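Local coordinates for beta-N-acetylglucosaminidase-like protein Glycoside hydrolase family 20 (PDB 6YHH) that probably removes terminal N-acetylglucosamine units from chitin-derived oligosaccharides, as a beta-N-acetylhexosaminidase of glycoside hydrolase family 20, at residues R165-L170 / R223-V228; E331-K334 / T340-E343; N526-V531 / I597-G602. All coordinates share one frame; numbering follows the deposited sequence.

Contact 1. Residues R165-L170 / R223-V228; sequences RNLDAL and RGILIV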
ATOM      1  N   ARG A 165      -0.767  -7.461   5.515  1.00  8.14           N
ATOM      2  CA  ARG A 165       0.625  -7.584   5.085  1.00  8.72           C
ATOM      3  C   ARG A 165       1.508  -7.854   6.281  1.00  8.76           C
ATOM      4  O   ARG A 165       2.620  -8.481   6.157  1.00  9.39           O
ATOM      5  CB  ARG A 165       1.126  -6.396   4.296  1.00  9.39           C
ATOM      6  CG  ARG A 165       1.152  -5.053   5.002  1.00  9.66           C
ATOM      7  CD  ARG A 165       1.595  -3.936   4.087  1.00  9.96           C
ATOM      8  NE  ARG A 165       1.704  -2.657   4.753  1.00 10.15           N
ATOM      9  CZ  ARG A 165       0.814  -1.653   4.680  1.00 11.59           C
ATOM     10  NH1 ARG A 165       0.990  -0.551   5.354  1.00 11.61           N
ATOM     11  NH2 ARG A 165      -0.284  -1.785   3.924  1.00 12.01           N
ATOM     12  N   ASN A 166       1.171  -7.298   7.431  1.00  8.85           N
ATOM     13  CA  ASN A 166       1.985  -7.583   8.615  1.00  8.21           C
ATOM     14  C   ASN A 166       1.883  -9.067   9.051  1.00  8.23           C
ATOM     15  O   ASN A 166       2.845  -9.595   9.549  1.00  8.10           O
ATOM     16  CB  ASN A 166       1.673  -6.573   9.707  1.00  8.67           C
ATOM     17  CG  ASN A 166       2.458  -5.296   9.484  1.00  9.19           C
ATOM     18  OD1 ASN A 166       2.019  -4.330   8.747  1.00 11.15           O
ATOM     19  ND2 ASN A 166       3.625  -5.282  10.033  1.00  7.85           N
ATOM     20  N   LEU A 167       0.732  -9.691   8.871  1.00  7.69           N
ATOM     21  CA  LEU A 167       0.612 -11.110   9.109  1.00  8.65           C
ATOM     22  C   LEU A 167       1.544 -11.842   8.150  1.00  9.27           C
ATOM     23  O   LEU A 167       2.235 -12.804   8.560  1.00  9.02           O
ATOM     24  CB  LEU A 167      -0.849 -11.571   8.912  1.00  9.19           C
ATOM     25  CG  LEU A 167      -1.730 -11.160  10.073  1.00  9.13           C
ATOM     26  CD1 LEU A 167      -3.248 -11.309   9.740  1.00  9.46           C
ATOM     27  CD2 LEU A 167      -1.376 -11.875  11.367  1.00  9.76           C
ATOM     28  N   ASP A 168       1.638 -11.422   6.871  1.00  8.64           N
ATOM     29  CA  ASP A 168       2.620 -12.065   5.972  1.00  9.91           C
ATOM     30  C   ASP A 168       4.042 -11.881   6.489  1.00  9.31           C
ATOM     31  O   ASP A 168       4.853 -12.823   6.392  1.00  9.62           O
ATOM     32  CB  ASP A 168       2.492 -11.515   4.556  1.00 11.10           C
ATOM     33  CG  ASP A 168       1.203 -11.997   3.864  1.00 12.72           C
ATOM     34  OD1 ASP A 168       1.069 -13.243   3.742  1.00 15.96           O
ATOM     35  OD2 ASP A 168       0.419 -11.181   3.446  1.00 16.50           O
ATOM     36  N   ALA A 169       4.359 -10.692   6.995  1.00  8.95           N
ATOM     37  CA  ALA A 169       5.716 -10.424   7.468  1.00  9.06           C
ATOM     38  C   ALA A 169       6.027 -11.341   8.702  1.00  8.90           C
ATOM     39  O   ALA A 169       7.176 -11.830   8.890  1.00  8.47           O
ATOM     40  CB  ALA A 169       5.929  -8.978   7.819  1.00  9.74           C
ATOM     41  N   LEU A 170       5.047 -11.470   9.580  1.00  8.50           N
ATOM     42  CA  LEU A 170       5.187 -12.334  10.793  1.00  8.69           C
ATOM     43  C   LEU A 170       5.521 -13.778  10.323  1.00  8.76           C
ATOM     44  O   LEU A 170       6.501 -14.338  10.765  1.00  9.50           O
ATOM     45  CB  LEU A 170       3.931 -12.385  11.662  1.00  9.83           C
ATOM     46  CG  LEU A 170       3.653 -11.122  12.489  1.00 12.62           C
ATOM     47  CD1 LEU A 170       2.500 -11.404  13.443  1.00 13.26           C
ATOM     48  CD2 LEU A 170       4.760 -10.429  13.152  1.00 16.51           C
ATOM     49  N   ARG A 223      -1.691 -18.795   7.626  1.00  9.88           N
ATOM     50  CA  ARG A 223      -0.240 -18.520   7.732  1.00  9.65           C
ATOM     51  C   ARG A 223       0.354 -18.947   9.037  1.00  9.73           C
ATOM     52  O   ARG A 223       1.508 -18.620   9.371  1.00 11.00           O
ATOM     53  CB  ARG A 223      -0.063 -17.009   7.494  1.00  9.76           C
ATOM     54  CG  ARG A 223      -0.264 -16.676   6.036  1.00  9.79           C
ATOM     55  CD  ARG A 223      -0.670 -15.184   5.808  1.00  9.55           C
ATOM     56  NE  ARG A 223      -0.920 -14.829   4.429  1.00 10.49           N
ATOM     57  CZ  ARG A 223      -2.026 -15.152   3.751  1.00  9.77           C
ATOM     58  NH1 ARG A 223      -3.055 -15.781   4.322  1.00  9.58           N
ATOM     59  NH2 ARG A 223      -2.159 -14.805   2.501  1.00 11.40           N
ATOM     60  N   GLY A 224      -0.343 -19.851   9.761  1.00 10.51           N
ATOM     61  CA  GLY A 224       0.145 -20.442  10.981  1.00  9.67           C
ATOM     62  C   GLY A 224       0.187 -19.596  12.241  1.00 10.09           C
ATOM     63  O   GLY A 224       0.911 -19.910  13.213  1.00 10.75           O
ATOM     64  N   ILE A 225      -0.612 -18.537  12.213  1.00  9.46           N
ATOM     65  CA  ILE A 225      -0.623 -17.486  13.258  1.00  9.72           C
ATOM     66  C   ILE A 225      -1.920 -17.470  14.094  1.00  9.17           C
ATOM     67  O   ILE A 225      -3.026 -17.466  13.568  1.00 10.80           O
ATOM     68  CB  ILE A 225      -0.384 -16.124  12.574  1.00  9.99           C
ATOM     69  CG1 ILE A 225       1.001 -16.115  11.848  1.00  9.80           C
ATOM     70  CG2 ILE A 225      -0.510 -14.971  13.580  1.00 10.32           C
ATOM     71  CD1 ILE A 225       1.078 -15.005  10.825  1.00 11.33           C
ATOM     72  N   LEU A 226      -1.732 -17.448  15.385  1.00  9.42           N
ATOM     73  CA  LEU A 226      -2.779 -17.276  16.424  1.00  9.60           C
ATOM     74  C   LEU A 226      -3.091 -15.799  16.625  1.00  9.35           C
ATOM     75  O   LEU A 226      -2.158 -15.005  16.736  1.00  8.99           O
ATOM     76  CB  LEU A 226      -2.240 -17.803  17.729  1.00 10.12           C
ATOM     77  CG  LEU A 226      -3.063 -17.581  18.993  1.00 10.18           C
ATOM     78  CD1 LEU A 226      -4.369 -18.355  18.914  1.00 11.67           C
ATOM     79  CD2 LEU A 226      -2.321 -17.996  20.240  1.00 10.81           C
ATOM     80  N   ILE A 227      -4.365 -15.434  16.664  1.00  7.97           N
ATOM     81  CA  ILE A 227      -4.732 -14.117  17.053  1.00  8.52           C
ATOM     82  C   ILE A 227      -5.214 -14.045  18.476  1.00  8.16           C
ATOM     83  O   ILE A 227      -6.136 -14.846  18.886  1.00  9.28           O
ATOM     84  CB  ILE A 227      -5.729 -13.469  16.074  1.00  8.89           C
ATOM     85  CG1 ILE A 227      -5.171 -13.422  14.618  1.00  9.20           C
ATOM     86  CG2 ILE A 227      -6.225 -12.087  16.587  1.00  8.21           C
ATOM     87  CD1 ILE A 227      -6.017 -12.669  13.620  1.00  9.64           C
ATOM     88  N   VAL A 228      -4.655 -13.100  19.224  1.00  9.23           N
ATOM     89  CA  VAL A 228      -5.013 -12.865  20.595  1.00  8.89           C
ATOM     90  C   VAL A 228      -5.658 -11.458  20.633  1.00  8.77           C
ATOM     91  O   VAL A 228      -4.957 -10.438  20.480  1.00  9.10           O
ATOM     92  CB  VAL A 228      -3.800 -12.963  21.565  1.00  9.67           C
ATOM     93  CG1 VAL A 228      -4.233 -12.630  22.952  1.00  9.67           C
ATOM     94  CG2 VAL A 228      -3.162 -14.350  21.478  1.00  9.03           C
TER
HETATM   95  O   HOH W   1      -0.317 -13.073   1.023  1.00 16.81           O
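Asp-168, on helix 160-172, meets Arg-223 in a salt bridge carried by a single pair of atoms: Arg-223 NE donates to Asp-168 OD1 over 2.6 Å, with 158° at the hydrogen. The oxygen lies close to the guanidinium plane, at its edge, whereas the hydrogen bond reaches the carboxylate from above its plane; the two flat groups are turned 66° apart, and only NE bonds to OD1. A water completes a small ring, accepting from Arg-223 NH2 at 2.9 Å and giving a weak bond back to Asp-168 OD1. Tyr-219 of helix 210-222 serves two further atoms: its hydroxyl is hydrogen-bonded to Asp-168 OD2 and its carbonyl to Arg-223 NH1, while the tyrosine ring adds a cation-pi contact to the arginine.

Beneath this polar layer the contact is apolar. Ile-225 carries its CG1 branch beside the backbone N (chi1 -60°), which brings CD1 to 3.4 Å from Leu-167 O and 4.0 Å from Leu-170 CB. Its other branch, CG2, lies 3.9 Å from Leu-167 CD2. Gly-224, with positive phi, is the C' residue of a Schellman motif that ends helix 210-222 and turns the chain into strand 226-230. That strand runs parallel to strand 177-184, whose Phe-178 touches both Leu-167 and Ile-225; helix 160-172 thus packs against the catalytic barrel's sheet, beside helix 210-222.

Contact 2. Residues E331-K334 / T340-E343; sequences EFKK and TNHE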
ATOM      1  N   GLU A 331     -16.635   1.791  49.783  1.00 19.28           N
ATOM      2  CA  GLU A 331     -17.465   0.815  50.519  1.00 21.24           C
ATOM      3  C   GLU A 331     -17.348  -0.579  49.977  1.00 22.68           C
ATOM      4  O   GLU A 331     -17.380  -1.556  50.728  1.00 21.39           O
ATOM      5  CB  GLU A 331     -18.933   1.203  50.528  1.00 24.55           C
ATOM      6  CG  GLU A 331     -19.369   2.241  51.528  1.00 28.78           C
ATOM      7  CD  GLU A 331     -19.102   1.825  52.964  1.00 29.64           C
ATOM      8  OE1 GLU A 331     -19.802   0.896  53.448  1.00 36.06           O
ATOM      9  OE2 GLU A 331     -18.166   2.384  53.551  1.00 33.21           O
ATOM     10  N   PHE A 332     -17.242  -0.701  48.638  1.00 20.64           N
ATOM     11  CA  PHE A 332     -17.143  -2.002  48.003  1.00 18.18           C
ATOM     12  C   PHE A 332     -15.830  -2.668  48.376  1.00 17.53           C
ATOM     13  O   PHE A 332     -15.763  -3.891  48.559  1.00 19.52           O
ATOM     14  CB  PHE A 332     -17.220  -1.768  46.486  1.00 16.72           C
ATOM     15  CG  PHE A 332     -17.307  -3.012  45.686  1.00 15.62           C
ATOM     16  CD1 PHE A 332     -18.536  -3.606  45.424  1.00 17.50           C
ATOM     17  CD2 PHE A 332     -16.175  -3.574  45.180  1.00 17.35           C
ATOM     18  CE1 PHE A 332     -18.606  -4.769  44.710  1.00 18.21           C
ATOM     19  CE2 PHE A 332     -16.237  -4.707  44.401  1.00 16.69           C
ATOM     20  CZ  PHE A 332     -17.455  -5.311  44.191  1.00 17.98           C
ATOM     21  N   LYS A 333     -14.732  -1.892  48.436  1.00 16.30           N
ATOM     22  CA  LYS A 333     -13.492  -2.434  48.858  1.00 17.66           C
ATOM     23  C   LYS A 333     -13.585  -2.938  50.327  1.00 21.68           C
ATOM     24  O   LYS A 333     -12.978  -3.921  50.658  1.00 23.68           O
ATOM     25  CB  LYS A 333     -12.373  -1.387  48.775  1.00 19.78           C
ATOM     26  CG  LYS A 333     -11.979  -1.012  47.379  1.00 19.02           C
ATOM     27  CD  LYS A 333     -10.963   0.122  47.375  1.00 22.15           C
ATOM     28  CE  LYS A 333      -9.627  -0.218  47.943  1.00 23.77           C
ATOM     29  NZ  LYS A 333      -8.903   1.062  48.268  1.00 25.96           N
ATOM     30  N   LYS A 334     -14.284  -2.199  51.171  1.00 22.79           N
ATOM     31  CA  LYS A 334     -14.486  -2.609  52.590  1.00 25.89           C
ATOM     32  C   LYS A 334     -15.272  -3.869  52.633  1.00 25.81           C
ATOM     33  O   LYS A 334     -14.871  -4.798  53.358  1.00 29.50           O
ATOM     34  CB  LYS A 334     -15.223  -1.540  53.389  1.00 28.12           C
ATOM     35  N   THR A 340      -6.156  -2.568  48.471  1.00 15.63           N
ATOM     36  CA  THR A 340      -5.446  -1.745  47.504  1.00 14.37           C
ATOM     37  C   THR A 340      -6.295  -1.711  46.186  1.00 14.45           C
ATOM     38  O   THR A 340      -7.106  -2.590  45.925  1.00 14.05           O
ATOM     39  CB  THR A 340      -4.038  -2.238  47.158  1.00 15.13           C
ATOM     40  OG1 THR A 340      -4.107  -3.485  46.396  1.00 15.41           O
ATOM     41  CG2 THR A 340      -3.132  -2.352  48.391  1.00 16.09           C
ATOM     42  N   ASN A 341      -6.016  -0.712  45.372  1.00 13.23           N
ATOM     43  CA  ASN A 341      -6.604  -0.667  44.014  1.00 14.20           C
ATOM     44  C   ASN A 341      -6.225  -1.906  43.223  1.00 13.66           C
ATOM     45  O   ASN A 341      -7.048  -2.410  42.464  1.00 13.04           O
ATOM     46  CB  ASN A 341      -6.293   0.658  43.312  1.00 14.62           C
ATOM     47  CG  ASN A 341      -7.131   1.796  43.851  1.00 14.82           C
ATOM     48  OD1 ASN A 341      -8.261   1.617  44.291  1.00 15.99           O
ATOM     49  ND2 ASN A 341      -6.579   2.943  43.850  1.00 16.12           N
ATOM     50  N   HIS A 342      -4.953  -2.322  43.289  1.00 14.37           N
ATOM     51  CA  HIS A 342      -4.560  -3.523  42.553  1.00 17.36           C
ATOM     52  C   HIS A 342      -5.350  -4.752  43.013  1.00 14.68           C
ATOM     53  O   HIS A 342      -5.758  -5.564  42.173  1.00 13.29           O
ATOM     54  CB  HIS A 342      -3.056  -3.757  42.688  1.00 20.16           C
ATOM     55  CG  HIS A 342      -2.253  -2.856  41.805  1.00 25.57           C
ATOM     56  ND1 HIS A 342      -2.773  -2.304  40.660  1.00 29.94           N
ATOM     57  CD2 HIS A 342      -0.969  -2.436  41.878  1.00 33.57           C
ATOM     58  CE1 HIS A 342      -1.846  -1.568  40.070  1.00 29.08           C
ATOM     59  NE2 HIS A 342      -0.738  -1.646  40.782  1.00 34.88           N
ATOM     60  N   GLU A 343      -5.609  -4.881  44.319  1.00 13.40           N
ATOM     61  CA  GLU A 343      -6.444  -5.997  44.808  1.00 13.90           C
ATOM     62  C   GLU A 343      -7.854  -5.900  44.257  1.00 12.82           C
ATOM     63  O   GLU A 343      -8.456  -6.917  43.850  1.00 13.02           O
ATOM     64  CB  GLU A 343      -6.483  -6.046  46.357  1.00 14.85           C
ATOM     65  CG  GLU A 343      -5.137  -6.491  46.904  1.00 17.93           C
ATOM     66  CD  GLU A 343      -5.140  -6.527  48.440  1.00 23.74           C
ATOM     67  OE1 GLU A 343      -6.186  -6.335  49.091  1.00 32.94           O
ATOM     68  OE2 GLU A 343      -4.136  -6.962  48.956  1.00 29.21           O
TER
HETATM   69  O   HOH W   2      -9.177   2.991  46.218  1.00 19.34           O
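Two consecutive helices of the catalytic domain, joined by a short loop, form this contact, the second opened by an N-cap threonine: helix 327-335 ends, the loop follows, and Thr-340 caps helix 341-358. Across the turn, Lys-333 and Asn-341 approach a common water. Lys-333 NZ donates to the water at 2.8 Å; the water also lies very close to Asn-341 OD1 and probably donates to it, though the short distance leaves this doubtful. The two side chains do not bond directly, since NZ stays 4.1 Å from Asn-341 OD1.

Lys-333 reaches over with a chain bent at its third torsion (chi3 67°). The bend lays CE 4.0 Å from the carbonyl oxygen of Thr-340, a loose van der Waals approach, while NZ continues to the water. At its other polar atom, ND2, Asn-341 is hydrogen-bonded to Asp-324 of helix 321-325, a bond that should limit rotation of the amide. Its side chain lies about 12 Å from that of Glu-317, the predicted proton donor, too far for direct contact with it. Leu-344, one turn into the second helix, is touched by Lys-333 and Phe-332, adding an apolar seam between the helices.

Thr-340 points its CB away from helix 327-335 and turns its hydroxyl back onto its own helix, where OG1 accepts from Glu-343 N at 2.9 Å and 159°.

Contact 3. Residues N526-V531 / I597-G602; sequences NEFTNV and IAVNKG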
ATOM      1  N   ASN A 526      17.249  12.501   1.506  1.00  9.29           N
ATOM      2  CA  ASN A 526      17.451  11.079   1.803  1.00  8.92           C
ATOM      3  C   ASN A 526      18.806  10.821   2.461  1.00  8.62           C
ATOM      4  O   ASN A 526      18.908  10.123   3.476  1.00  8.60           O
ATOM      5  CB  ASN A 526      17.307  10.296   0.510  1.00 10.85           C
ATOM      6  CG  ASN A 526      17.306   8.797   0.756  1.00 13.62           C
ATOM      7  OD1 ASN A 526      16.500   8.244   1.526  1.00 13.97           O
ATOM      8  ND2 ASN A 526      18.293   8.133   0.132  1.00 20.48           N
ATOM      9  N   GLU A 527      19.856  11.433   1.921  1.00  8.90           N
ATOM     10  CA  GLU A 527      21.148  11.277   2.585  1.00  9.43           C
ATOM     11  C   GLU A 527      21.162  11.815   3.976  1.00  9.18           C
ATOM     12  O   GLU A 527      21.836  11.270   4.887  1.00  9.94           O
ATOM     13  CB  GLU A 527      22.293  11.913   1.732  1.00 11.98           C
ATOM     14  CG  GLU A 527      22.446  11.217   0.408  1.00 14.31           C
ATOM     15  CD  GLU A 527      23.327  11.941  -0.586  1.00 23.91           C
ATOM     16  OE1 GLU A 527      23.515  13.167  -0.501  1.00 26.97           O
ATOM     17  OE2 GLU A 527      23.783  11.226  -1.547  1.00 29.54           O
ATOM     18  N   PHE A 528      20.467  12.918   4.216  1.00  8.75           N
ATOM     19  CA  PHE A 528      20.409  13.466   5.592  1.00  9.04           C
ATOM     20  C   PHE A 528      19.612  12.513   6.533  1.00  8.71           C
ATOM     21  O   PHE A 528      19.964  12.418   7.716  1.00  7.67           O
ATOM     22  CB  PHE A 528      19.815  14.869   5.631  1.00  9.11           C
ATOM     23  CG  PHE A 528      20.192  15.643   6.884  1.00  9.36           C
ATOM     24  CD1 PHE A 528      21.550  15.823   7.230  1.00 10.63           C
ATOM     25  CD2 PHE A 528      19.253  16.204   7.700  1.00 10.47           C
ATOM     26  CE1 PHE A 528      21.875  16.444   8.428  1.00 10.47           C
ATOM     27  CE2 PHE A 528      19.578  16.860   8.873  1.00  9.80           C
ATOM     28  CZ  PHE A 528      20.915  16.993   9.227  1.00 11.04           C
ATOM     29  N   THR A 529      18.593  11.791   6.050  1.00  8.63           N
ATOM     30  CA  THR A 529      17.946  10.814   6.938  1.00  9.13           C
ATOM     31  C   THR A 529      18.925   9.788   7.436  1.00  9.47           C
ATOM     32  O   THR A 529      18.767   9.235   8.528  1.00  9.19           O
ATOM     33  CB  THR A 529      16.768  10.057   6.347  1.00  9.14           C
ATOM     34  OG1 THR A 529      17.269   9.136   5.357  1.00  9.90           O
ATOM     35  CG2 THR A 529      15.754  10.948   5.782  1.00  9.44           C
ATOM     36  N   ASN A 530      20.007   9.534   6.673  1.00  9.52           N
ATOM     37  CA  ASN A 530      20.982   8.527   7.031  1.00  9.35           C
ATOM     38  C   ASN A 530      21.973   8.866   8.128  1.00  9.54           C
ATOM     39  O   ASN A 530      22.795   7.996   8.514  1.00  8.83           O
ATOM     40  CB  ASN A 530      21.683   8.004   5.754  1.00 11.14           C
ATOM     41  CG  ASN A 530      20.743   7.294   4.819  1.00 13.18           C
ATOM     42  OD1 ASN A 530      19.735   6.717   5.229  1.00 14.11           O
ATOM     43  ND2 ASN A 530      21.111   7.276   3.569  1.00 16.45           N
ATOM     44  N   VAL A 531      21.852  10.070   8.729  1.00  8.13           N
ATOM     45  CA  VAL A 531      22.507  10.444   9.951  1.00  8.79           C
ATOM     46  C   VAL A 531      21.581  10.898  11.041  1.00  8.55           C
ATOM     47  O   VAL A 531      22.053  11.292  12.077  1.00  9.45           O
ATOM     48  CB  VAL A 531      23.625  11.470   9.745  1.00  8.70           C
ATOM     49  CG1 VAL A 531      24.743  10.806   8.971  1.00 10.33           C
ATOM     50  CG2 VAL A 531      23.157  12.801   9.105  1.00  8.86           C
ATOM     51  N   ILE A 597      28.934  18.158   4.087  1.00  9.90           N
ATOM     52  CA  ILE A 597      28.993  19.507   3.508  1.00 10.20           C
ATOM     53  C   ILE A 597      28.153  19.565   2.250  1.00  9.83           C
ATOM     54  O   ILE A 597      27.375  20.510   2.039  1.00 10.95           O
ATOM     55  CB  ILE A 597      30.447  19.885   3.307  1.00 11.45           C
ATOM     56  CG1 ILE A 597      31.111  20.081   4.674  1.00 11.90           C
ATOM     57  CG2 ILE A 597      30.534  21.126   2.426  1.00 13.08           C
ATOM     58  CD1 ILE A 597      32.637  20.122   4.614  1.00 13.66           C
ATOM     59  N   ALA A 598      28.276  18.558   1.384  1.00 10.11           N
ATOM     60  CA  ALA A 598      27.509  18.551   0.168  1.00 10.14           C
ATOM     61  C   ALA A 598      26.002  18.398   0.448  1.00  9.96           C
ATOM     62  O   ALA A 598      25.133  18.988  -0.258  1.00  9.75           O
ATOM     63  CB  ALA A 598      28.013  17.475  -0.803  1.00 11.66           C
ATOM     64  N   VAL A 599      25.662  17.536   1.397  1.00  8.92           N
ATOM     65  CA  VAL A 599      24.256  17.357   1.762  1.00  8.59           C
ATOM     66  C   VAL A 599      23.624  18.676   2.226  1.00  8.71           C
ATOM     67  O   VAL A 599      22.527  19.043   1.817  1.00 10.20           O
ATOM     68  CB  VAL A 599      24.126  16.257   2.859  1.00  9.21           C
ATOM     69  CG1 VAL A 599      22.741  16.307   3.505  1.00  9.36           C
ATOM     70  CG2 VAL A 599      24.494  14.881   2.299  1.00 11.87           C
ATOM     71  N   ASN A 600      24.332  19.411   3.037  1.00  9.48           N
ATOM     72  CA  ASN A 600      23.815  20.663   3.555  1.00 10.16           C
ATOM     73  C   ASN A 600      23.608  21.616   2.393  1.00  9.86           C
ATOM     74  O   ASN A 600      22.611  22.319   2.350  1.00  9.59           O
ATOM     75  CB  ASN A 600      24.714  21.286   4.593  1.00  9.85           C
ATOM     76  CG  ASN A 600      24.149  22.557   5.137  1.00  9.51           C
ATOM     77  OD1 ASN A 600      23.071  22.593   5.742  1.00 10.58           O
ATOM     78  ND2 ASN A 600      24.851  23.681   4.841  1.00  9.40           N
ATOM     79  N   LYS A 601      24.572  21.709   1.473  1.00  9.79           N
ATOM     80  CA  LYS A 601      24.346  22.544   0.272  1.00  9.95           C
ATOM     81  C   LYS A 601      23.100  22.139  -0.469  1.00 10.32           C
ATOM     82  O   LYS A 601      22.297  22.987  -0.824  1.00  9.72           O
ATOM     83  CB  LYS A 601      25.511  22.517  -0.743  1.00 10.86           C
ATOM     84  CG  LYS A 601      26.825  23.085  -0.164  1.00 11.67           C
ATOM     85  CD  LYS A 601      28.055  22.779  -0.982  1.00 13.58           C
ATOM     86  CE  LYS A 601      28.176  23.515  -2.282  1.00 15.42           C
ATOM     87  NZ  LYS A 601      29.071  22.889  -3.345  1.00 14.50           N
ATOM     88  N   GLY A 602      22.874  20.849  -0.625  1.00 10.28           N
ATOM     89  CA  GLY A 602      21.712  20.381  -1.322  1.00 10.11           C
ATOM     90  C   GLY A 602      20.418  20.717  -0.642  1.00  9.67           C
ATOM     91  O   GLY A 602      19.439  21.154  -1.292  1.00 10.69           O
TER
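Val-599 of helix 583-607 points at two successive residues of helix 523-529, one methyl to each. The buried half belongs to CG1. It lies 3.9 Å from both CB and CD1 of Phe-528, coming at the ring obliquely while the two side chains cross at about a right angle. Phe-528 has CG anti to its backbone N (chi1 -159°), a torsion that swings the ring past the valine to touch Leu-603 of the same long helix and Ser-620 of helix 617-634. Valine and phenylalanine are both buried.

The half nearer solvent is formed by Glu-527, which is partly exposed, yet it makes the shorter approaches. Its CB lies 3.7 Å from Val-599 CG2, and its extended chain carries OE1 to 3.4 Å from that methyl, so a carboxylate oxygen borders an apolar group without any bond across the interface. The carboxylate finds its polar partner on its own helix: OE2 forms a salt bridge with Lys-523.

No hydrogen bond joins the two segments. Helix 523-529 ends here, and the chain passes into strand 532-534, which pairs antiparallel with strand 660-662. Helices 507-517 and 565-579 flank the 526-531 segment, while helix 617-634 packs beside both Phe-528 and helix 583-607.

In the fold
Contacts 1 and 3 are buried and contact 2 lies at the surface. Contact 1 adds a charged pair to an apolar seam and joins a helix to the lead-in of a barrel strand; contact 3 joins two helices of the C-terminal region by packing around one valine, with no hydrogen bond across; contact 2 brings neighbouring helices together across a short turn, probably through a water whose second bond is less certain. No secondary-structure element is shared. Contacts 1 and 2 fall in the catalytic-domain range, yet their centres are 40 Å apart. Contacts 2 and 3, with centres 58 Å apart, lie on opposite sides of the chain's centre.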